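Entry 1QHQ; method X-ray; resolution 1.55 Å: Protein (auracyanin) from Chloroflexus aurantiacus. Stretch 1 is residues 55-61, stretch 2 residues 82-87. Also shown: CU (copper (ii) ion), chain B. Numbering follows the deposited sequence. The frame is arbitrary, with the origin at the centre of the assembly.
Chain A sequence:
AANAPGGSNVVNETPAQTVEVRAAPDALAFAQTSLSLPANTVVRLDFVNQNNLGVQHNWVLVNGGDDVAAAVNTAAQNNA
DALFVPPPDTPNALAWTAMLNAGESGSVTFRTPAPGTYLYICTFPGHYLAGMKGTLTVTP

Stretch 1 55-61: VQHNWVL
Stretch 2 (82-87) ALFVPP

Two segments can run side by side, almost aligned, without sharing a single hydrogen bond, and auracyanin supplies a clear example. Residues 55-61 and 82-87 of one chain travel in directions only 9° apart, measured from CA 56 to 60 against CA 83 to 86, yet their backbones stay too distant for sheet pairing. The CA atoms of Q56 and L83 lie 9.1 Å apart, those of N58 and V85 7.4 Å, and those of V60 and P86 8.2 Å. Side chains fill this gap, and together the segments bury a modest 197 Å².

The first segment is extended throughout, with phi/psi of -104/148 at V55, -80/152 at Q56, -159/153 at H57, -136/175 at N58, -124/123 at W59, -132/117 at V60 and -95/126 at L61; a strand begins at V60. Such a backbone alternates its side chains, so Q56, N58 and V60 point toward the second segment while V55, H57, W59 and L61 are out of its reach. H57 (chi1 m, chi2 -59°) binds copper, with ND1 2.0 Å from CU; two further ligand atoms come from elsewhere in the structure. W59 is t with chi2 92°, L61 t with chi2 p, and V55 p.

The second segment has no regular structure. A82 (-101/19) is out of reach of the first segment. L83 (60/42) and F84 (70/26; chi1 m, chi2 -74°) take positive phi, after which V85 (-81/159), P86 (-56/138) and P87 (-60/152) extend; both proline rings are C-gamma exo. L83 and P86 point toward the partner, whereas F84 and V85 point sideways.

Three residues of the first segment carry the contact. Q56, with chi1 m, chi2 t and chi3 -69°, brings NE2 to 3.6 Å from CD2 of L83, itself m then t; an amide against a methyl group offers packing without a polar bond. N58, with chi1 p and chi2 -10°, sets ND2 4.0 Å from CG1 of V85 (chi1 m) and 4.0 Å from CD of P86. Its ND2 also lies 4.3 Å from O of F84, too far for a hydrogen bond, but both OD1 and ND2 find hydrogen-bonding partners elsewhere in the structure. The buried amide can therefore pack against apolar neighbours with its polar needs met. V60, t, closes the series with an apolar contact, CG1 to CG of P86 at 3.9 Å.

The general lesson is that near-parallel direction does not by itself make a sheet: here alternating side chains, meeting at van der Waals distances, join the segments.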

# COMPACT_ATOMS: atom_id res chain seq x y z
N VAL A 55 2.84 16.36 -2.30
CA VAL A 55 2.85 15.20 -3.17
C VAL A 55 1.88 14.09 -2.77
O VAL A 55 1.52 13.95 -1.60
CB VAL A 55 4.28 14.64 -3.32
CG1 VAL A 55 4.68 13.81 -2.11
CG2 VAL A 55 4.40 13.86 -4.62
N GLN A 56 1.37 13.40 -3.75
CA GLN A 56 0.48 12.27 -3.61
C GLN A 56 1.20 10.97 -3.26
O GLN A 56 2.31 10.74 -3.69
CB GLN A 56 -0.27 12.05 -4.92
CG GLN A 56 -1.25 13.20 -5.21
CD GLN A 56 -1.65 13.19 -6.67
OE1 GLN A 56 -0.78 13.49 -7.53
NE2 GLN A 56 -2.85 12.83 -6.98
N HIS A 57 0.47 10.08 -2.56
CA HIS A 57 1.03 8.80 -2.16
C HIS A 57 -0.11 7.79 -1.87
O HIS A 57 -1.21 8.16 -1.50
CB HIS A 57 1.77 8.91 -0.83
CG HIS A 57 3.03 9.71 -0.76
ND1 HIS A 57 4.13 9.42 -1.55
CD2 HIS A 57 3.41 10.66 0.10
CE1 HIS A 57 5.12 10.22 -1.20
NE2 HIS A 57 4.72 11.00 -0.20
N ASN A 58 0.27 6.52 -2.07
CA ASN A 58 -0.69 5.46 -1.66
C ASN A 58 0.16 4.40 -0.94
O ASN A 58 1.32 4.53 -0.72
CB ASN A 58 -1.49 4.89 -2.76
CG ASN A 58 -0.78 4.05 -3.78
OD1 ASN A 58 0.47 4.04 -3.74
ND2 ASN A 58 -1.48 3.37 -4.67
N TRP A 59 -0.57 3.40 -0.40
CA TRP A 59 0.07 2.24 0.26
C TRP A 59 -0.45 1.00 -0.45
O TRP A 59 -1.69 0.79 -0.55
CB TRP A 59 -0.25 2.22 1.73
CG TRP A 59 0.37 1.07 2.50
CD1 TRP A 59 1.57 1.12 3.13
CD2 TRP A 59 -0.18 -0.23 2.73
NE1 TRP A 59 1.81 -0.11 3.77
CE2 TRP A 59 0.75 -0.93 3.48
CE3 TRP A 59 -1.39 -0.83 2.35
CZ2 TRP A 59 0.50 -2.24 3.95
CZ3 TRP A 59 -1.62 -2.16 2.77
CH2 TRP A 59 -0.67 -2.83 3.53
N VAL A 60 0.47 0.20 -0.96
CA VAL A 60 0.14 -0.97 -1.77
C VAL A 60 0.92 -2.20 -1.28
O VAL A 60 2.12 -2.22 -1.30
CB VAL A 60 0.46 -0.81 -3.27
CG1 VAL A 60 -0.00 -2.04 -4.06
CG2 VAL A 60 -0.24 0.44 -3.80
N LEU A 61 0.15 -3.21 -0.81
CA LEU A 61 0.83 -4.45 -0.35
C LEU A 61 0.84 -5.46 -1.49
O LEU A 61 -0.20 -5.74 -2.06
CB LEU A 61 0.00 -5.00 0.84
CG LEU A 61 0.57 -6.37 1.34
CD1 LEU A 61 1.95 -6.12 1.94
CD2 LEU A 61 -0.35 -6.94 2.41
N ALA A 82 -7.05 6.78 -12.84
CA ALA A 82 -7.37 6.52 -11.43
C ALA A 82 -6.26 7.02 -10.54
O ALA A 82 -6.12 6.58 -9.39
CB ALA A 82 -7.62 5.03 -11.24
N LEU A 83 -5.41 7.91 -11.07
CA LEU A 83 -4.33 8.48 -10.28
C LEU A 83 -3.39 7.40 -9.75
O LEU A 83 -2.67 7.63 -8.75
CB LEU A 83 -4.89 9.32 -9.13
CG LEU A 83 -5.42 10.71 -9.55
CD1 LEU A 83 -6.02 11.41 -8.34
CD2 LEU A 83 -4.24 11.53 -10.09
N PHE A 84 -3.07 6.46 -10.62
CA PHE A 84 -1.92 5.59 -10.50
C PHE A 84 -2.04 4.58 -9.37
O PHE A 84 -1.01 4.13 -8.83
CB PHE A 84 -0.62 6.40 -10.42
CG PHE A 84 -0.42 7.35 -11.60
CD1 PHE A 84 -0.06 6.86 -12.83
CD2 PHE A 84 -0.61 8.71 -11.42
CE1 PHE A 84 0.12 7.73 -13.91
CE2 PHE A 84 -0.43 9.58 -12.49
CZ PHE A 84 -0.03 9.08 -13.71
N VAL A 85 -3.26 4.22 -9.00
CA VAL A 85 -3.43 3.06 -8.09
C VAL A 85 -3.35 1.83 -9.00
O VAL A 85 -3.55 1.95 -10.22
CB VAL A 85 -4.81 3.05 -7.41
CG1 VAL A 85 -4.93 4.20 -6.41
CG2 VAL A 85 -5.94 3.10 -8.43
N PRO A 86 -3.05 0.68 -8.46
CA PRO A 86 -3.16 -0.56 -9.24
C PRO A 86 -4.57 -0.68 -9.77
O PRO A 86 -5.54 -0.35 -9.07
CB PRO A 86 -2.90 -1.65 -8.18
CG PRO A 86 -2.11 -0.97 -7.13
CD PRO A 86 -2.70 0.44 -7.04
N PRO A 87 -4.75 -1.08 -11.02
CA PRO A 87 -6.04 -1.40 -11.56
C PRO A 87 -6.69 -2.53 -10.76
O PRO A 87 -5.98 -3.36 -10.18
CB PRO A 87 -5.73 -1.88 -12.99
CG PRO A 87 -4.46 -1.16 -13.32
CD PRO A 87 -3.66 -1.22 -12.03
CU CU B . 4.35 7.97 -2.93